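Local coordinates for protein nine-heme cytochrome c (Desulfovibrio desulfuricans, PDB 1OFW) that carries electrons between nine covalently bound c-type hemes and may form part of a transmembrane redox complex that passes electrons to the cytoplasm for sulfate reduction, at residues A[134-139]-A[159-164]; A[99-104]-A[215-220]; A[142-145]-A[149-152]. One frame throughout, in Å; residues are numbered along the deposited sequence.

Contact 1 of 3, residues A[134-139]-A[159-164]; sequences TPSMTP and AAETVL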
ATOM      1  N   THR A 134      11.718  16.538   0.148  1.00 19.85           N
ATOM      2  CA  THR A 134      11.716  17.735  -0.655  1.00 21.08           C
ATOM      3  C   THR A 134      12.983  17.869  -1.498  1.00 25.53           C
ATOM      4  O   THR A 134      14.094  17.605  -1.055  1.00 23.05           O
ATOM      5  CB  THR A 134      11.547  19.036   0.150  1.00 22.49           C
ATOM      6  OG1 THR A 134      11.778  20.156  -0.724  1.00 26.11           O
ATOM      7  CG2 THR A 134      12.578  19.133   1.263  1.00 23.27           C
ATOM      8  N   PRO A 135      12.832  18.303  -2.758  1.00 31.33           N
ATOM      9  CA  PRO A 135      14.012  18.589  -3.581  1.00 30.62           C
ATOM     10  C   PRO A 135      14.907  19.650  -3.003  1.00 26.83           C
ATOM     11  O   PRO A 135      16.061  19.772  -3.396  1.00 33.32           O
ATOM     12  CB  PRO A 135      13.412  19.145  -4.879  1.00 37.03           C
ATOM     13  CG  PRO A 135      12.066  18.497  -4.946  1.00 40.07           C
ATOM     14  CD  PRO A 135      11.576  18.506  -3.518  1.00 35.41           C
ATOM     15  N   SER A 136      14.444  20.430  -2.047  1.00 29.75           N
ATOM     16  CA  SER A 136      15.273  21.471  -1.454  1.00 28.11           C
ATOM     17  C   SER A 136      16.403  20.977  -0.571  1.00 32.85           C
ATOM     18  O   SER A 136      17.391  21.681  -0.313  1.00 31.09           O
ATOM     19  CB  SER A 136      14.351  22.381  -0.622  1.00 32.52           C
ATOM     20  OG  SER A 136      13.351  22.920  -1.474  1.00 34.84           O
ATOM     21  N   MET A 137      16.310  19.754  -0.036  1.00 24.87           N
ATOM     22  CA  MET A 137      17.420  19.254   0.783  1.00 24.81           C
ATOM     23  C   MET A 137      18.722  19.247   0.009  1.00 25.87           C
ATOM     24  O   MET A 137      18.732  18.777  -1.125  1.00 24.14           O
ATOM     25  CB  MET A 137      17.094  17.822   1.245  1.00 22.21           C
ATOM     26  CG  MET A 137      18.223  17.231   2.075  1.00 21.66           C
ATOM     27  SD  MET A 137      18.037  15.486   2.421  1.00 22.55           S
ATOM     28  CE  MET A 137      18.273  14.734   0.841  1.00 19.62           C
ATOM     29  N   THR A 138      19.825  19.730   0.555  1.00 28.73           N
ATOM     30  CA  THR A 138      21.078  19.717  -0.194  1.00 27.39           C
ATOM     31  C   THR A 138      21.882  18.465   0.092  1.00 25.84           C
ATOM     32  O   THR A 138      21.667  17.764   1.081  1.00 23.06           O
ATOM     33  CB  THR A 138      21.982  20.904   0.237  1.00 26.07           C
ATOM     34  OG1 THR A 138      22.299  20.731   1.632  1.00 26.16           O
ATOM     35  CG2 THR A 138      21.296  22.249   0.115  1.00 32.32           C
ATOM     36  N   PRO A 139      22.892  18.138  -0.709  1.00 26.00           N
ATOM     37  CA  PRO A 139      23.789  17.037  -0.351  1.00 23.25           C
ATOM     38  C   PRO A 139      24.518  17.227   0.964  1.00 22.20           C
ATOM     39  O   PRO A 139      24.786  16.263   1.683  1.00 22.24           O
ATOM     40  CB  PRO A 139      24.804  17.036  -1.497  1.00 29.43           C
ATOM     41  CG  PRO A 139      24.081  17.682  -2.631  1.00 30.77           C
ATOM     42  CD  PRO A 139      23.213  18.753  -2.004  1.00 29.85           C
ATOM     43  N   ALA A 159      11.245  18.659   6.853  1.00 17.24           N
ATOM     44  CA  ALA A 159      10.047  17.844   6.990  1.00 16.67           C
ATOM     45  C   ALA A 159       8.804  18.669   6.691  1.00 19.42           C
ATOM     46  O   ALA A 159       7.875  18.260   5.991  1.00 17.83           O
ATOM     47  CB  ALA A 159       9.978  17.277   8.400  1.00 16.57           C
ATOM     48  N   ALA A 160       8.754  19.900   7.225  1.00 19.09           N
ATOM     49  CA  ALA A 160       7.564  20.716   6.985  1.00 17.59           C
ATOM     50  C   ALA A 160       7.421  21.118   5.543  1.00 16.03           C
ATOM     51  O   ALA A 160       6.327  21.154   4.976  1.00 19.38           O
ATOM     52  CB  ALA A 160       7.637  21.957   7.867  1.00 22.33           C
ATOM     53  N   GLU A 161       8.515  21.453   4.891  1.00 17.24           N
ATOM     54  CA  GLU A 161       8.484  21.810   3.480  1.00 19.41           C
ATOM     55  C   GLU A 161       7.959  20.642   2.665  1.00 22.39           C
ATOM     56  O   GLU A 161       7.126  20.750   1.774  1.00 21.68           O
ATOM     57  CB  GLU A 161       9.874  22.250   3.017  1.00 22.20           C
ATOM     58  CG  GLU A 161       9.931  22.492   1.528  1.00 24.60           C
ATOM     59  CD  GLU A 161      11.286  23.041   1.099  1.00 32.18           C
ATOM     60  OE1 GLU A 161      12.214  23.116   1.922  1.00 38.62           O
ATOM     61  OE2 GLU A 161      11.399  23.400  -0.091  1.00 37.90           O
ATOM     62  N   THR A 162       8.444  19.457   3.014  1.00 17.58           N
ATOM     63  CA  THR A 162       7.978  18.257   2.311  1.00 16.87           C
ATOM     64  C   THR A 162       6.507  18.030   2.516  1.00 18.00           C
ATOM     65  O   THR A 162       5.726  17.846   1.562  1.00 18.27           O
ATOM     66  CB  THR A 162       8.782  17.037   2.806  1.00 16.88           C
ATOM     67  OG1 THR A 162      10.159  17.236   2.552  1.00 16.67           O
ATOM     68  CG2 THR A 162       8.390  15.770   2.034  1.00 16.83           C
ATOM     69  N   VAL A 163       6.050  18.017   3.773  1.00 17.47           N
ATOM     70  CA  VAL A 163       4.649  17.766   4.088  1.00 17.24           C
ATOM     71  C   VAL A 163       3.745  18.791   3.406  1.00 22.78           C
ATOM     72  O   VAL A 163       2.679  18.453   2.862  1.00 21.26           O
ATOM     73  CB  VAL A 163       4.367  17.727   5.596  1.00 18.63           C
ATOM     74  CG1 VAL A 163       2.890  17.764   5.896  1.00 22.09           C
ATOM     75  CG2 VAL A 163       4.993  16.457   6.175  1.00 22.89           C
ATOM     76  N   LEU A 164       4.181  20.056   3.421  1.00 20.69           N
ATOM     77  CA  LEU A 164       3.263  21.075   2.908  1.00 25.21           C
ATOM     78  C   LEU A 164       3.138  21.028   1.405  1.00 25.07           C
ATOM     79  O   LEU A 164       2.120  21.508   0.871  1.00 27.89           O
ATOM     80  CB  LEU A 164       3.744  22.432   3.435  1.00 27.80           C
ATOM     81  CG  LEU A 164       3.580  22.586   4.960  1.00 28.75           C
ATOM     82  CD1 LEU A 164       4.250  23.874   5.408  1.00 33.53           C
ATOM     83  CD2 LEU A 164       2.113  22.567   5.387  1.00 32.92           C
TER
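Thr134 and Thr162 meet in the buried, tightly packed part of this contact, where a loop lies against the last turns of helix 152-164. Their CA atoms are 4.8 Å apart. Thr134 N donates a hydrogen bond to Thr162 OG1 over 2.9 Å, bent at the hydrogen to 139°. The same hydroxyl is bonded to the backbone O of Leu158, so two bonds fix its rotation. The Thr162 hydroxyl lies beside its own backbone N (chi1 -60°), which sets it against the loop. CB of Thr134 packs 3.3 Å from Thr162 OG1, and its CG2 comes to the same atom.

The loop keeps its shape by bonds of its own. Thr134 OG1 accepts from Ser136 N at 3.0 Å, nearly straight, which makes an ST turn. A type I beta turn spans Thr134 to Met137.

The other side is looser and more exposed. Glu161 stretches its extended chain toward the loop, at about a right angle to Thr134. Its OE2 accepts from Ser136 OG. The modelled distance between these two atoms, 2.4 Å, is very short, so the exact geometry is doubtful. OE2 also lies 3.3 Å from Thr134 OG1.

The contact closes a loop that holds two successive helices: helix 139-147 and the first half of helix 152-164 lie between the two segments. Thr138 N-caps the first of these helices. On the second, Ala159 packs on Ala13 and Val15 of strand 13-16, while Thr162 reaches Val34 of strand 33-36.

Contact 2 of 3, residues A[99-104]-A[215-220]; sequences SCHEQQ and QAFHNK. With HEC (heme c), chain E.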
ATOM      1  N   SER A  99       4.650  -3.762   7.176  1.00 14.86           N
ATOM      2  CA  SER A  99       3.900  -4.785   7.839  1.00 15.96           C
ATOM      3  C   SER A  99       2.670  -4.147   8.462  1.00 15.51           C
ATOM      4  O   SER A  99       1.625  -4.781   8.302  1.00 15.66           O
ATOM      5  CB  SER A  99       4.695  -5.564   8.879  1.00 16.30           C
ATOM      6  OG  SER A  99       4.623  -4.892  10.120  1.00 17.39           O
ATOM      7  N   CYS A 100       2.768  -2.998   9.108  1.00 13.06           N
ATOM      8  CA  CYS A 100       1.503  -2.469   9.612  1.00 13.13           C
ATOM      9  C   CYS A 100       0.568  -2.050   8.485  1.00 15.41           C
ATOM     10  O   CYS A 100      -0.628  -2.304   8.568  1.00 15.68           O
ATOM     11  CB  CYS A 100       1.785  -1.281  10.533  1.00 14.89           C
ATOM     12  SG  CYS A 100       0.240  -0.651  11.204  1.00 15.27           S
ATOM     13  N   HIS A 101       1.118  -1.417   7.452  1.00 13.35           N
ATOM     14  CA  HIS A 101       0.263  -0.996   6.332  1.00 12.70           C
ATOM     15  C   HIS A 101      -0.376  -2.246   5.727  1.00 15.88           C
ATOM     16  O   HIS A 101      -1.573  -2.262   5.381  1.00 14.89           O
ATOM     17  CB  HIS A 101       1.068  -0.152   5.372  1.00 12.55           C
ATOM     18  CG  HIS A 101       1.527   1.180   5.859  1.00 11.99           C
ATOM     19  ND1 HIS A 101       2.439   1.900   5.145  1.00 14.20           N
ATOM     20  CD2 HIS A 101       1.246   1.911   6.959  1.00 13.87           C
ATOM     21  CE1 HIS A 101       2.703   3.057   5.784  1.00 14.92           C
ATOM     22  NE2 HIS A 101       1.976   3.076   6.887  1.00 11.37           N
ATOM     23  N   GLU A 102       0.395  -3.320   5.626  1.00 16.05           N
ATOM     24  CA  GLU A 102      -0.215  -4.542   5.073  1.00 16.80           C
ATOM     25  C   GLU A 102      -1.333  -5.016   5.960  1.00 18.65           C
ATOM     26  O   GLU A 102      -2.377  -5.436   5.444  1.00 18.27           O
ATOM     27  CB  GLU A 102       0.798  -5.683   4.948  1.00 20.78           C
ATOM     28  CG  GLU A 102       1.810  -5.542   3.861  1.00 28.85           C
ATOM     29  CD  GLU A 102       2.530  -6.851   3.536  1.00 35.64           C
ATOM     30  OE1 GLU A 102       3.225  -6.869   2.503  1.00 31.75           O
ATOM     31  OE2 GLU A 102       2.405  -7.822   4.313  1.00 35.34           O
ATOM     32  N   GLN A 103      -1.149  -5.016   7.274  1.00 15.70           N
ATOM     33  CA  GLN A 103      -2.183  -5.432   8.197  1.00 15.07           C
ATOM     34  C   GLN A 103      -3.454  -4.597   8.001  1.00 14.90           C
ATOM     35  O   GLN A 103      -4.563  -5.147   8.113  1.00 17.10           O
ATOM     36  CB  GLN A 103      -1.750  -5.286   9.643  1.00 21.54           C
ATOM     37  CG  GLN A 103      -0.722  -6.140  10.314  1.00 30.31           C
ATOM     38  CD  GLN A 103      -0.559  -5.734  11.796  1.00 40.13           C
ATOM     39  OE1 GLN A 103       0.330  -4.959  12.193  1.00 32.68           O
ATOM     40  NE2 GLN A 103      -1.467  -6.252  12.634  1.00 38.61           N
ATOM     41  N   GLN A 104      -3.302  -3.292   7.752  1.00 15.60           N
ATOM     42  CA  GLN A 104      -4.455  -2.453   7.488  1.00 14.02           C
ATOM     43  C   GLN A 104      -5.272  -3.032   6.309  1.00 13.87           C
ATOM     44  O   GLN A 104      -6.508  -3.088   6.429  1.00 16.03           O
ATOM     45  CB  GLN A 104      -4.090  -1.010   7.198  1.00 15.21           C
ATOM     46  CG  GLN A 104      -3.504  -0.257   8.396  1.00 16.72           C
ATOM     47  CD  GLN A 104      -4.608   0.166   9.346  1.00 16.95           C
ATOM     48  OE1 GLN A 104      -5.489   0.971   9.043  1.00 22.37           O
ATOM     49  NE2 GLN A 104      -4.536  -0.332  10.543  1.00 28.42           N
ATOM     50  N   GLN A 215      -5.134   6.872   0.230  1.00 15.34           N
ATOM     51  CA  GLN A 215      -4.886   8.019  -0.637  1.00 15.98           C
ATOM     52  C   GLN A 215      -3.438   8.176  -1.051  1.00 15.71           C
ATOM     53  O   GLN A 215      -3.076   8.523  -2.169  1.00 16.51           O
ATOM     54  CB  GLN A 215      -5.315   9.316   0.085  1.00 19.36           C
ATOM     55  CG  GLN A 215      -6.828   9.529   0.101  1.00 22.40           C
ATOM     56  CD  GLN A 215      -7.172  10.713   1.011  1.00 25.52           C
ATOM     57  OE1 GLN A 215      -6.367  11.235   1.777  1.00 34.06           O
ATOM     58  NE2 GLN A 215      -8.423  11.118   0.972  1.00 38.75           N
ATOM     59  N   ALA A 216      -2.502   7.934  -0.112  1.00 14.02           N
ATOM     60  CA  ALA A 216      -1.091   8.030  -0.366  1.00 13.81           C
ATOM     61  C   ALA A 216      -0.541   6.984  -1.313  1.00 11.12           C
ATOM     62  O   ALA A 216       0.280   7.305  -2.157  1.00 14.52           O
ATOM     63  CB  ALA A 216      -0.302   7.871   0.949  1.00 14.75           C
ATOM     64  N   PHE A 217      -0.990   5.738  -1.155  1.00 13.65           N
ATOM     65  CA  PHE A 217      -0.417   4.634  -1.943  1.00 13.73           C
ATOM     66  C   PHE A 217      -1.180   4.403  -3.250  1.00 14.84           C
ATOM     67  O   PHE A 217      -0.584   3.848  -4.176  1.00 15.76           O
ATOM     68  CB  PHE A 217      -0.333   3.347  -1.112  1.00 14.28           C
ATOM     69  CG  PHE A 217       0.853   3.451  -0.141  1.00 14.33           C
ATOM     70  CD1 PHE A 217       0.701   3.950   1.128  1.00 15.62           C
ATOM     71  CD2 PHE A 217       2.086   3.049  -0.588  1.00 16.36           C
ATOM     72  CE1 PHE A 217       1.840   4.044   1.944  1.00 16.49           C
ATOM     73  CE2 PHE A 217       3.193   3.101   0.224  1.00 15.73           C
ATOM     74  CZ  PHE A 217       3.051   3.571   1.506  1.00 13.77           C
ATOM     75  N   HIS A 218      -2.417   4.857  -3.326  1.00 14.49           N
ATOM     76  CA  HIS A 218      -3.202   4.778  -4.586  1.00 12.98           C
ATOM     77  C   HIS A 218      -2.828   6.002  -5.388  1.00 13.63           C
ATOM     78  O   HIS A 218      -3.571   6.986  -5.455  1.00 16.72           O
ATOM     79  CB  HIS A 218      -4.676   4.721  -4.254  1.00 13.07           C
ATOM     80  CG  HIS A 218      -5.124   3.532  -3.469  1.00 12.89           C
ATOM     81  ND1 HIS A 218      -6.339   3.500  -2.857  1.00 13.62           N
ATOM     82  CD2 HIS A 218      -4.577   2.334  -3.154  1.00 11.71           C
ATOM     83  CE1 HIS A 218      -6.531   2.351  -2.225  1.00 15.14           C
ATOM     84  NE2 HIS A 218      -5.435   1.618  -2.398  1.00 13.03           N
ATOM     85  N   ASN A 219      -1.626   5.953  -5.937  1.00 14.94           N
ATOM     86  CA  ASN A 219      -0.997   7.211  -6.329  1.00 14.84           C
ATOM     87  C   ASN A 219      -0.839   7.395  -7.831  1.00 16.35           C
ATOM     88  O   ASN A 219       0.021   8.171  -8.256  1.00 16.27           O
ATOM     89  CB  ASN A 219       0.355   7.323  -5.618  1.00 16.76           C
ATOM     90  CG  ASN A 219       1.228   6.110  -5.836  1.00 18.14           C
ATOM     91  OD1 ASN A 219       1.150   5.365  -6.818  1.00 18.28           O
ATOM     92  ND2 ASN A 219       2.099   5.865  -4.856  1.00 20.38           N
ATOM     93  N   LYS A 220      -1.621   6.720  -8.658  1.00 14.04           N
ATOM     94  CA  LYS A 220      -1.731   6.975 -10.098  1.00 15.07           C
ATOM     95  C   LYS A 220      -3.228   7.098 -10.372  1.00 14.82           C
ATOM     96  O   LYS A 220      -4.009   6.409  -9.725  1.00 14.35           O
ATOM     97  CB  LYS A 220      -1.121   5.892 -10.952  1.00 14.66           C
ATOM     98  CG  LYS A 220       0.346   5.609 -10.771  1.00 18.77           C
ATOM     99  CD  LYS A 220       1.248   6.625 -11.400  1.00 25.71           C
ATOM    100  CE  LYS A 220       2.716   6.226 -11.386  0.57 25.81           C
ATOM    101  NZ  LYS A 220       3.578   7.383 -11.005  0.57 32.34           N
TER
HETATM  102 FE   HEC E1296       2.024   4.580   8.199  1.00 12.91          FE
HETATM  103  CHA HEC E1296      -0.469   6.446   6.895  1.00 12.85           C
HETATM  104  CHB HEC E1296       4.291   6.095   6.073  1.00 11.09           C
HETATM  105  CHC HEC E1296       4.577   3.205   9.937  1.00  9.87           C
HETATM  106  CHD HEC E1296      -0.232   2.900  10.151  1.00 13.52           C
HETATM  107  NA  HEC E1296       1.906   5.905   6.709  1.00 12.31           N
HETATM  108  C1A HEC E1296       0.772   6.589   6.302  1.00 11.18           C
HETATM  109  C2A HEC E1296       1.125   7.423   5.183  1.00 11.93           C
HETATM  110  C3A HEC E1296       2.408   7.222   4.884  1.00 11.72           C
HETATM  111  C4A HEC E1296       2.942   6.359   5.932  1.00 11.16           C
HETATM  112  CMA HEC E1296       3.211   7.771   3.726  1.00 14.07           C
HETATM  113  CAA HEC E1296       0.132   8.394   4.499  1.00 16.07           C
HETATM  114  CBA HEC E1296      -0.172   9.635   5.394  1.00 18.85           C
HETATM  115  CGA HEC E1296       1.143  10.381   5.637  1.00 27.17           C
HETATM  116  O1A HEC E1296       1.592  11.005   4.680  1.00 29.53           O
HETATM  117  O2A HEC E1296       1.677  10.246   6.766  1.00 34.17           O
HETATM  118  NB  HEC E1296       4.015   4.644   8.026  1.00 11.30           N
HETATM  119  C1B HEC E1296       4.802   5.331   7.112  1.00 12.16           C
HETATM  120  C2B HEC E1296       6.203   5.113   7.399  1.00 12.42           C
HETATM  121  C3B HEC E1296       6.280   4.286   8.470  1.00 11.43           C
HETATM  122  C4B HEC E1296       4.922   4.017   8.873  1.00 11.60           C
HETATM  123  CMB HEC E1296       7.335   5.731   6.574  1.00 12.71           C
HETATM  124  CAB HEC E1296       7.480   3.667   9.186  1.00 13.02           C
HETATM  125  CBB HEC E1296       8.589   4.697   9.584  1.00 14.05           C
HETATM  126  NC  HEC E1296       2.142   3.289   9.720  1.00 12.72           N
HETATM  127  C1C HEC E1296       3.308   2.784  10.296  1.00 12.00           C
HETATM  128  C2C HEC E1296       2.977   1.769  11.277  1.00 13.70           C
HETATM  129  C3C HEC E1296       1.641   1.709  11.343  1.00 11.37           C
HETATM  130  C4C HEC E1296       1.118   2.647  10.376  1.00 11.68           C
HETATM  131  CMC HEC E1296       4.069   0.945  11.993  1.00 12.25           C
HETATM  132  CAC HEC E1296       0.719   0.818  12.152  1.00 13.05           C
HETATM  133  CBC HEC E1296       1.232   0.363  13.541  1.00 15.97           C
HETATM  134  ND  HEC E1296       0.044   4.661   8.471  1.00 12.24           N
HETATM  135  C1D HEC E1296      -0.699   3.882   9.320  1.00 13.64           C
HETATM  136  C2D HEC E1296      -2.092   4.266   9.222  1.00 14.13           C
HETATM  137  C3D HEC E1296      -2.152   5.315   8.389  1.00 14.28           C
HETATM  138  C4D HEC E1296      -0.827   5.537   7.853  1.00 12.23           C
HETATM  139  CMD HEC E1296      -3.219   3.578   9.979  1.00 16.62           C
HETATM  140  CAD HEC E1296      -3.363   6.179   8.014  1.00 15.10           C
HETATM  141  CBD HEC E1296      -3.638   7.210   9.135  1.00 17.27           C
HETATM  142  CGD HEC E1296      -4.974   7.915   8.972  1.00 23.26           C
HETATM  143  O1D HEC E1296      -5.121   9.062   9.452  1.00 22.22           O
HETATM  144  O2D HEC E1296      -5.888   7.320   8.379  1.00 21.94           O
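His101 and Phe217 form the direct contact between these segments, deep in the protein. The aromatic pair is oblique. Ring centroids are 5.6 Å apart and the planes meet at 65°. Phe217 brings its CE1 to His101 ND1 at 3.9 Å, with CZ slightly farther off. No hydrogen bond joins the segments.

His101 NE2 binds the iron of heme 3 at 2.0 Å, and His40 supplies the other axial ligand. The imidazole has the porphyrin atoms NB and CHB at its edge.

The covalent bond is a thioether from Cys100 SG to CAC of heme 3, 1.8 Å long. SG lies opposite the backbone N (chi1 -178°), which carries it up to the porphyrin rim. Cys100 and His101 end the CXXCH heme-binding motif on helix 97-107.

Van der Waals contacts add to this: Ala216 CB lies 3.6 Å from the heme CAA, and Gln104 OE1 approaches the methyl CMD.

Phe217 also packs close to another heme and precedes His218, an axial ligand of heme 4. This is consistent with Phe217 being an apolar spacer between neighbouring hemes, with its CE1 and CZ near ND1 of the iron-binding imidazole.

Contact 3 of 3, residues A[142-145]-A[149-152]; sequences MQKG and TLLP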
ATOM      1  N   MET A 142      22.034  16.160   3.579  1.00 21.32           N
ATOM      2  CA  MET A 142      21.997  14.671   3.600  1.00 18.34           C
ATOM      3  C   MET A 142      23.110  14.084   4.408  1.00 17.89           C
ATOM      4  O   MET A 142      22.922  13.161   5.193  1.00 20.94           O
ATOM      5  CB  MET A 142      22.007  14.203   2.132  1.00 18.49           C
ATOM      6  CG  MET A 142      21.992  12.677   2.001  1.00 20.17           C
ATOM      7  SD  MET A 142      20.382  11.995   2.477  1.00 21.08           S
ATOM      8  CE  MET A 142      20.538  10.323   1.880  1.00 22.48           C
ATOM      9  N   GLN A 143      24.351  14.641   4.233  1.00 18.60           N
ATOM     10  CA  GLN A 143      25.477  14.134   4.989  1.00 18.78           C
ATOM     11  C   GLN A 143      25.296  14.318   6.484  1.00 16.45           C
ATOM     12  O   GLN A 143      25.544  13.454   7.312  1.00 22.54           O
ATOM     13  CB  GLN A 143      26.802  14.833   4.597  1.00 23.75           C
ATOM     14  CG  GLN A 143      27.276  14.435   3.195  1.00 26.76           C
ATOM     15  CD  GLN A 143      27.576  12.945   3.133  1.00 22.35           C
ATOM     16  OE1 GLN A 143      28.378  12.440   3.931  1.00 24.38           O
ATOM     17  NE2 GLN A 143      26.871  12.257   2.244  1.00 21.75           N
ATOM     18  N   LYS A 144      24.811  15.514   6.846  1.00 21.15           N
ATOM     19  CA  LYS A 144      24.585  15.748   8.272  1.00 22.93           C
ATOM     20  C   LYS A 144      23.519  14.837   8.842  1.00 19.75           C
ATOM     21  O   LYS A 144      23.584  14.391   9.980  1.00 22.12           O
ATOM     22  CB  LYS A 144      24.230  17.217   8.522  1.00 25.91           C
ATOM     23  CG  LYS A 144      25.293  18.197   8.022  1.00 32.52           C
ATOM     24  CD  LYS A 144      24.913  19.651   8.302  1.00 38.57           C
ATOM     25  CE  LYS A 144      26.181  20.479   8.533  1.00 45.44           C
ATOM     26  NZ  LYS A 144      26.043  21.880   8.030  1.00 52.87           N
ATOM     27  N   GLY A 145      22.524  14.536   7.980  1.00 23.13           N
ATOM     28  CA  GLY A 145      21.475  13.642   8.448  1.00 19.68           C
ATOM     29  C   GLY A 145      21.987  12.261   8.756  1.00 15.96           C
ATOM     30  O   GLY A 145      21.713  11.575   9.731  1.00 20.29           O
ATOM     31  N   THR A 149      24.313  14.922  12.762  1.00 24.61           N
ATOM     32  CA  THR A 149      24.709  16.258  13.192  1.00 26.84           C
ATOM     33  C   THR A 149      23.804  17.300  12.580  1.00 24.79           C
ATOM     34  O   THR A 149      23.955  18.503  12.700  1.00 28.55           O
ATOM     35  CB  THR A 149      26.183  16.540  12.861  1.00 31.01           C
ATOM     36  OG1 THR A 149      26.384  16.623  11.438  1.00 37.03           O
ATOM     37  CG2 THR A 149      27.101  15.405  13.318  1.00 29.97           C
ATOM     38  N   LEU A 150      22.750  16.881  11.876  1.00 22.86           N
ATOM     39  CA  LEU A 150      21.826  17.851  11.330  1.00 24.67           C
ATOM     40  C   LEU A 150      21.097  18.557  12.495  1.00 24.47           C
ATOM     41  O   LEU A 150      20.648  17.868  13.395  1.00 25.98           O
ATOM     42  CB  LEU A 150      20.799  17.198  10.384  1.00 21.50           C
ATOM     43  CG  LEU A 150      19.850  18.130   9.627  1.00 21.47           C
ATOM     44  CD1 LEU A 150      20.556  18.976   8.589  1.00 24.05           C
ATOM     45  CD2 LEU A 150      18.710  17.356   8.951  1.00 21.27           C
ATOM     46  N   LEU A 151      20.994  19.872  12.427  1.00 28.68           N
ATOM     47  CA  LEU A 151      20.311  20.589  13.511  1.00 33.98           C
ATOM     48  C   LEU A 151      18.828  20.265  13.529  1.00 33.26           C
ATOM     49  O   LEU A 151      18.239  20.228  12.447  1.00 26.17           O
ATOM     50  CB  LEU A 151      20.508  22.101  13.383  1.00 37.44           C
ATOM     51  CG  LEU A 151      21.938  22.580  13.696  1.00 42.58           C
ATOM     52  CD1 LEU A 151      22.128  24.006  13.233  1.00 40.18           C
ATOM     53  CD2 LEU A 151      22.212  22.398  15.180  1.00 47.30           C
ATOM     54  N   PRO A 152      18.229  20.072  14.688  1.00 34.89           N
ATOM     55  CA  PRO A 152      16.824  19.667  14.727  1.00 35.42           C
ATOM     56  C   PRO A 152      15.912  20.675  14.013  1.00 31.08           C
ATOM     57  O   PRO A 152      14.886  20.238  13.470  1.00 30.54           O
ATOM     58  CB  PRO A 152      16.483  19.602  16.220  1.00 41.62           C
ATOM     59  CG  PRO A 152      17.810  19.456  16.902  1.00 42.66           C
ATOM     60  CD  PRO A 152      18.768  20.258  16.060  1.00 40.15           C
TER
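Lys144 and Leu150 bring their CA atoms within 4.6 Å as the chain folds back at the end of helix 139-147. The motif is a helix C-terminus followed by a tight reversal that leads into helix 152-164. Leu151 takes the N-cap position of that second helix.

Lys144 O is the hub of the turn. It accepts from Thr149 N at 2.9 Å. The bond is bent, 144° at the hydrogen, and the donor is tilted 20° from the carbonyl plane. A bond from the residue five positions on is consistent with a Schellman-type helix end. Leu150 N is the second donor, at 3.2 Å, and that bond is weak. One carbonyl oxygen thus holds two successive N-H groups of the returning chain.

The side chains pack round this point. CB of Lys144 points toward the returning chain and meets Thr149 OG1 at 3.7 Å. The lysine and threonine side chains cross at about a right angle. Beyond CB, the lysine chain bends at chi3 and chi4 and leads its amine away, so its contact is made by the aliphatic base. This side is exposed.

The inner side is more buried. Gly145 has no side chain, and Leu150 CB comes to its backbone N at 4.0 Å. The contact lies away from the heme ligands. Leu150 CB rests 3.9 Å from Lys144 CB. With CG anti to the backbone N (chi1 -174°), Leu150 also brings CD1 to 4.1 Å from Lys144 CB.

Overall arrangement
The three contacts are nested along the chain. Contact 3 lies inside the loop closed by contact 1, and both lie inside the loop closed by contact 2. Contacts 1 and 3 share helices 139-147 and 152-164, and their centres are about 13 Å apart. They touch where Met137 CE packs on Met142 SD at 3.8 Å. Together they fix the path of two successive helices, far from the centre of the chain. Contact 2 lies near that centre, about 22 Å from contact 1 and about 29 Å from contact 3, centre to centre. It joins helix 97-107 to helix 212-217, and so links the two class III cytochrome c regions among the hemes.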